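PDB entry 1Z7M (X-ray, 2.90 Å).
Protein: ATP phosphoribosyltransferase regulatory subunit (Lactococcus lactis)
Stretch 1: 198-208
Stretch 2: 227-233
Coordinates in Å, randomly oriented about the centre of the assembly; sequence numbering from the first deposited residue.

Stretch 1 198-208: LLTELLLKKDL
Stretch 2 227-233: LLKEIFI

The contact is a knob in a pocket: the ring of Phe232, just past the helix that carries Leu227 to Glu230, fills a hollow where the helix 198-204 breaks and the chain turns. Of the 418 Å² buried between the stretches, both sides summed, Phe232 has the largest covered area of any residue.

Stretch 1 is helical from Leu198 to Leu204, held by bonds such as Leu202 N to Leu198 O (3.1 Å) and Leu203 N to Leu199 O (3.0 Å). Lys205 (phi/psi -99/2) is followed by Lys206 with positive phi (45/47), which ends the helical course. Asp207 (-71/69, chi1 t) then caps a backbone N just beyond the stretch, and Leu208 (-50/-42) opens the next helix. Stretch 2 starts helical, with Ile231 N bonded to Leu227 O at 2.9 Å; Phe232 (-83/-24) and Ile233 (-137/17) lie in the loop that follows. The backbones come nearest at Lys206 and Phe232, whose CA atoms are 6.2 Å apart, while the CA atoms of Leu208 and Lys229 are 7.6 Å apart.

The CA-to-CB bond of Phe232 points sideways, but with chi1 at -93°, between wells, and chi2 at 54°, the ring end comes nearer to stretch 1. Leu203 (m, t) brings CD2 to 3.0 Å from Phe232 CE1, a very tight approach, and Leu208 (m, t) sets CD2 3.7 Å from Phe232 CD2. Leu202 CB lies 4.1 Å from Phe232 CZ, and its carbonyl O is 3.2 Å from Phe232 CE2. Backbone also lines the pocket at the ring edge, where Asp207 N is 4.0 Å from Phe232 CE2. A flat, wide aromatic suits this hollow, for it can touch branched leucine ends and the backbone of the turn at once.

Smaller apolar contacts extend the fit. Leu203 CD2 also meets Ile231 CD1 at 4.2 Å, with Ile231 in p, t. Farther back along the first helix, Leu199 (t, p) places CD1 4.3 Å from CD2 of Leu228 (m, t), two buried leucines meeting by their methyl ends. Leu208 CD2 also reaches CG2 of Ile233 (p, t) at 3.9 Å, so one methyl serves both neighbours.

The one polar link is weak: Lys206 NZ donates to Phe232 O at 3.5 Å. The lysine runs m, t, t, m, and its long aliphatic stem suits buried surroundings while its amine reaches a backbone carbonyl. Apolar packing therefore dominates the contact.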

ATOM      1  N   LEU B 198       4.797  37.439  -8.420  1.00 62.86           N
ATOM      2  CA  LEU B 198       4.104  38.367  -7.554  1.00 61.42           C
ATOM      3  C   LEU B 198       2.728  38.775  -8.056  1.00 60.67           C
ATOM      4  O   LEU B 198       1.757  38.767  -7.294  1.00 60.43           O
ATOM      5  CB  LEU B 198       4.966  39.603  -7.340  1.00 61.82           C
ATOM      6  CG  LEU B 198       4.314  40.715  -6.516  1.00 62.04           C
ATOM      7  CD1 LEU B 198       3.727  40.168  -5.206  1.00 62.28           C
ATOM      8  CD2 LEU B 198       5.356  41.771  -6.256  1.00 62.27           C
ATOM      9  N   LEU B 199       2.654  39.128  -9.333  1.00 59.72           N
ATOM     10  CA  LEU B 199       1.410  39.557  -9.959  1.00 59.17           C
ATOM     11  C   LEU B 199       0.359  38.462  -9.973  1.00 59.04           C
ATOM     12  O   LEU B 199      -0.838  38.735  -9.989  1.00 58.85           O
ATOM     13  CB  LEU B 199       1.681  40.011 -11.387  1.00 59.56           C
ATOM     14  CG  LEU B 199       0.576  40.839 -12.033  1.00 60.15           C
ATOM     15  CD1 LEU B 199       0.347  42.103 -11.216  1.00 60.88           C
ATOM     16  CD2 LEU B 199       0.973  41.199 -13.447  1.00 60.21           C
ATOM     17  N   THR B 200       0.807  37.216  -9.984  1.00 58.80           N
ATOM     18  CA  THR B 200      -0.119  36.100  -9.981  1.00 58.55           C
ATOM     19  C   THR B 200      -0.845  36.049  -8.645  1.00 58.98           C
ATOM     20  O   THR B 200      -2.058  35.870  -8.590  1.00 59.41           O
ATOM     21  CB  THR B 200       0.601  34.764 -10.184  1.00 58.08           C
ATOM     22  OG1 THR B 200       1.234  34.743 -11.468  1.00 57.01           O
ATOM     23  CG2 THR B 200      -0.389  33.626 -10.098  1.00 57.97           C
ATOM     24  N   GLU B 201      -0.108  36.196  -7.556  1.00 59.12           N
ATOM     25  CA  GLU B 201      -0.747  36.152  -6.263  1.00 59.32           C
ATOM     26  C   GLU B 201      -1.656  37.374  -6.081  1.00 58.81           C
ATOM     27  O   GLU B 201      -2.729  37.276  -5.475  1.00 59.35           O
ATOM     28  CB  GLU B 201       0.308  36.090  -5.159  1.00 60.90           C
ATOM     29  CG  GLU B 201      -0.292  35.983  -3.756  1.00 63.56           C
ATOM     30  CD  GLU B 201      -1.109  34.698  -3.546  1.00 65.10           C
ATOM     31  OE1 GLU B 201      -1.858  34.621  -2.536  1.00 65.69           O
ATOM     32  OE2 GLU B 201      -0.994  33.768  -4.386  1.00 65.60           O
ATOM     33  N   LEU B 202      -1.234  38.516  -6.618  1.00 57.08           N
ATOM     34  CA  LEU B 202      -2.011  39.740  -6.504  1.00 55.50           C
ATOM     35  C   LEU B 202      -3.338  39.637  -7.234  1.00 55.40           C
ATOM     36  O   LEU B 202      -4.366  40.092  -6.734  1.00 55.76           O
ATOM     37  CB  LEU B 202      -1.209  40.931  -7.034  1.00 54.41           C
ATOM     38  CG  LEU B 202      -0.108  41.473  -6.112  1.00 53.05           C
ATOM     39  CD1 LEU B 202       0.601  42.624  -6.781  1.00 52.48           C
ATOM     40  CD2 LEU B 202      -0.711  41.939  -4.808  1.00 52.96           C
ATOM     41  N   LEU B 203      -3.318  39.034  -8.415  1.00 54.80           N
ATOM     42  CA  LEU B 203      -4.525  38.867  -9.217  1.00 54.29           C
ATOM     43  C   LEU B 203      -5.464  37.805  -8.663  1.00 54.48           C
ATOM     44  O   LEU B 203      -6.691  37.919  -8.771  1.00 54.88           O
ATOM     45  CB  LEU B 203      -4.142  38.498 -10.641  1.00 53.91           C
ATOM     46  CG  LEU B 203      -3.678  39.627 -11.558  1.00 53.65           C
ATOM     47  CD1 LEU B 203      -3.009  39.026 -12.765  1.00 53.35           C
ATOM     48  CD2 LEU B 203      -4.861  40.480 -11.989  1.00 53.74           C
ATOM     49  N   LEU B 204      -4.873  36.766  -8.086  1.00 54.14           N
ATOM     50  CA  LEU B 204      -5.615  35.667  -7.504  1.00 54.49           C
ATOM     51  C   LEU B 204      -6.467  36.077  -6.348  1.00 55.05           C
ATOM     52  O   LEU B 204      -7.594  35.610  -6.196  1.00 55.45           O
ATOM     53  CB  LEU B 204      -4.666  34.615  -6.998  1.00 54.63           C
ATOM     54  CG  LEU B 204      -4.192  33.653  -8.061  1.00 54.48           C
ATOM     55  CD1 LEU B 204      -3.092  32.786  -7.487  1.00 55.06           C
ATOM     56  CD2 LEU B 204      -5.363  32.829  -8.521  1.00 54.61           C
ATOM     57  N   LYS B 205      -5.895  36.924  -5.511  1.00 55.45           N
ATOM     58  CA  LYS B 205      -6.572  37.393  -4.331  1.00 56.39           C
ATOM     59  C   LYS B 205      -7.160  38.764  -4.576  1.00 56.95           C
ATOM     60  O   LYS B 205      -7.772  39.338  -3.683  1.00 57.30           O
ATOM     61  CB  LYS B 205      -5.567  37.448  -3.194  1.00 56.63           C
ATOM     62  CG  LYS B 205      -4.692  36.206  -3.089  1.00 57.12           C
ATOM     63  CD  LYS B 205      -5.454  35.005  -2.546  1.00 58.68           C
ATOM     64  CE  LYS B 205      -6.132  35.336  -1.231  1.00 61.15           C
ATOM     65  NZ  LYS B 205      -5.202  35.955  -0.226  1.00 61.14           N
ATOM     66  N   LYS B 206      -7.005  39.270  -5.797  1.00 57.39           N
ATOM     67  CA  LYS B 206      -7.502  40.591  -6.100  1.00 57.91           C
ATOM     68  C   LYS B 206      -7.089  41.466  -4.953  1.00 58.47           C
ATOM     69  O   LYS B 206      -7.859  42.228  -4.355  1.00 58.72           O
ATOM     70  CB  LYS B 206      -9.008  40.599  -6.318  1.00 57.74           C
ATOM     71  CG  LYS B 206      -9.423  39.862  -7.580  1.00 57.37           C
ATOM     72  CD  LYS B 206     -10.836  40.219  -7.996  1.00 56.99           C
ATOM     73  CE  LYS B 206     -11.237  39.480  -9.255  1.00 56.42           C
ATOM     74  NZ  LYS B 206     -10.206  39.607 -10.316  1.00 55.89           N
ATOM     75  N   ASP B 207      -5.827  41.282  -4.658  1.00 59.01           N
ATOM     76  CA  ASP B 207      -5.158  41.960  -3.594  1.00 59.22           C
ATOM     77  C   ASP B 207      -4.976  43.481  -3.977  1.00 59.36           C
ATOM     78  O   ASP B 207      -3.844  43.922  -4.177  1.00 59.20           O
ATOM     79  CB  ASP B 207      -3.824  41.279  -3.279  1.00 59.54           C
ATOM     80  CG  ASP B 207      -3.187  41.805  -2.008  1.00 60.79           C
ATOM     81  OD1 ASP B 207      -3.551  42.920  -1.579  1.00 62.86           O
ATOM     82  OD2 ASP B 207      -2.324  41.102  -1.441  1.00 61.25           O
ATOM     83  N   LEU B 208      -6.081  44.300  -4.037  1.00 59.30           N
ATOM     84  CA  LEU B 208      -6.077  45.764  -4.398  1.00 59.55           C
ATOM     85  C   LEU B 208      -5.056  46.585  -3.633  1.00 59.45           C
ATOM     86  O   LEU B 208      -4.387  47.450  -4.207  1.00 59.18           O
ATOM     87  CB  LEU B 208      -7.454  46.387  -4.168  1.00 59.56           C
ATOM     88  CG  LEU B 208      -8.626  45.725  -4.920  1.00 59.99           C
ATOM     89  CD1 LEU B 208      -9.949  46.424  -4.624  1.00 59.82           C
ATOM     90  CD2 LEU B 208      -8.349  45.700  -6.414  1.00 59.93           C
ATOM     91  N   LEU B 227      -4.372  50.433 -16.409  1.00 63.60           N
ATOM     92  CA  LEU B 227      -4.825  49.101 -16.764  1.00 62.50           C
ATOM     93  C   LEU B 227      -4.805  48.186 -15.549  1.00 62.77           C
ATOM     94  O   LEU B 227      -5.839  47.684 -15.134  1.00 62.74           O
ATOM     95  CB  LEU B 227      -3.918  48.528 -17.844  1.00 61.07           C
ATOM     96  CG  LEU B 227      -4.321  47.209 -18.498  1.00 60.10           C
ATOM     97  CD1 LEU B 227      -5.677  47.372 -19.111  1.00 59.41           C
ATOM     98  CD2 LEU B 227      -3.315  46.803 -19.559  1.00 60.01           C
ATOM     99  N   LEU B 228      -3.627  47.965 -14.977  1.00 62.87           N
ATOM    100  CA  LEU B 228      -3.508  47.094 -13.813  1.00 62.63           C
ATOM    101  C   LEU B 228      -4.601  47.323 -12.792  1.00 63.27           C
ATOM    102  O   LEU B 228      -5.326  46.394 -12.451  1.00 63.92           O
ATOM    103  CB  LEU B 228      -2.145  47.268 -13.139  1.00 61.59           C
ATOM    104  CG  LEU B 228      -0.960  46.606 -13.844  1.00 60.52           C
ATOM    105  CD1 LEU B 228       0.306  46.944 -13.116  1.00 60.34           C
ATOM    106  CD2 LEU B 228      -1.152  45.097 -13.902  1.00 60.11           C
ATOM    107  N   LYS B 229      -4.724  48.556 -12.306  1.00 64.22           N
ATOM    108  CA  LYS B 229      -5.735  48.903 -11.302  1.00 64.71           C
ATOM    109  C   LYS B 229      -7.159  48.528 -11.719  1.00 65.01           C
ATOM    110  O   LYS B 229      -7.990  48.188 -10.881  1.00 64.78           O
ATOM    111  CB  LYS B 229      -5.730  50.406 -11.031  1.00 65.17           C
ATOM    112  CG  LYS B 229      -4.503  50.961 -10.372  1.00 67.00           C
ATOM    113  CD  LYS B 229      -4.686  52.465 -10.096  1.00 68.50           C
ATOM    114  CE  LYS B 229      -3.478  53.079  -9.379  1.00 70.08           C
ATOM    115  NZ  LYS B 229      -3.206  52.436  -8.046  1.00 69.96           N
ATOM    116  N   GLU B 230      -7.416  48.604 -13.024  1.00 64.74           N
ATOM    117  CA  GLU B 230      -8.729  48.354 -13.608  1.00 64.49           C
ATOM    118  C   GLU B 230      -9.101  46.892 -13.868  1.00 64.09           C
ATOM    119  O   GLU B 230     -10.176  46.454 -13.459  1.00 64.09           O
ATOM    120  CB  GLU B 230      -8.838  49.145 -14.918  1.00 65.48           C
ATOM    121  CG  GLU B 230     -10.241  49.611 -15.300  1.00 67.14           C
ATOM    122  CD  GLU B 230     -10.781  50.686 -14.373  1.00 68.19           C
ATOM    123  OE1 GLU B 230     -11.835  51.279 -14.706  1.00 68.78           O
ATOM    124  OE2 GLU B 230     -10.157  50.933 -13.312  1.00 68.67           O
ATOM    125  N   ILE B 231      -8.234  46.142 -14.549  1.00 63.16           N
ATOM    126  CA  ILE B 231      -8.524  44.746 -14.855  1.00 62.25           C
ATOM    127  C   ILE B 231      -8.802  43.916 -13.613  1.00 61.89           C
ATOM    128  O   ILE B 231      -9.208  42.760 -13.710  1.00 62.04           O
ATOM    129  CB  ILE B 231      -7.380  44.076 -15.594  1.00 62.43           C
ATOM    130  CG1 ILE B 231      -6.139  44.067 -14.703  1.00 62.89           C
ATOM    131  CG2 ILE B 231      -7.133  44.775 -16.904  1.00 62.43           C
ATOM    132  CD1 ILE B 231      -5.023  43.186 -15.213  1.00 63.08           C
ATOM    133  N   PHE B 232      -8.574  44.496 -12.442  1.00 60.84           N
ATOM    134  CA  PHE B 232      -8.836  43.797 -11.195  1.00 60.02           C
ATOM    135  C   PHE B 232     -10.296  43.882 -10.803  1.00 60.51           C
ATOM    136  O   PHE B 232     -10.767  43.035 -10.063  1.00 60.55           O
ATOM    137  CB  PHE B 232      -8.040  44.412 -10.051  1.00 58.60           C
ATOM    138  CG  PHE B 232      -6.714  43.767  -9.791  1.00 56.75           C
ATOM    139  CD1 PHE B 232      -5.775  43.625 -10.805  1.00 56.38           C
ATOM    140  CD2 PHE B 232      -6.377  43.371  -8.504  1.00 55.36           C
ATOM    141  CE1 PHE B 232      -4.523  43.103 -10.533  1.00 55.48           C
ATOM    142  CE2 PHE B 232      -5.130  42.850  -8.230  1.00 54.60           C
ATOM    143  CZ  PHE B 232      -4.202  42.717  -9.241  1.00 54.62           C
ATOM    144  N   ILE B 233     -11.016  44.901 -11.272  1.00 61.45           N
ATOM    145  CA  ILE B 233     -12.408  45.053 -10.859  1.00 62.65           C
ATOM    146  C   ILE B 233     -13.469  45.409 -11.885  1.00 63.73           C
ATOM    147  O   ILE B 233     -14.553  45.844 -11.493  1.00 64.05           O
ATOM    148  CB  ILE B 233     -12.540  46.098  -9.725  1.00 62.15           C
ATOM    149  CG1 ILE B 233     -12.195  47.485 -10.259  1.00 62.05           C
ATOM    150  CG2 ILE B 233     -11.633  45.734  -8.555  1.00 60.99           C
ATOM    151  CD1 ILE B 233     -12.349  48.586  -9.229  1.00 62.94           C
TER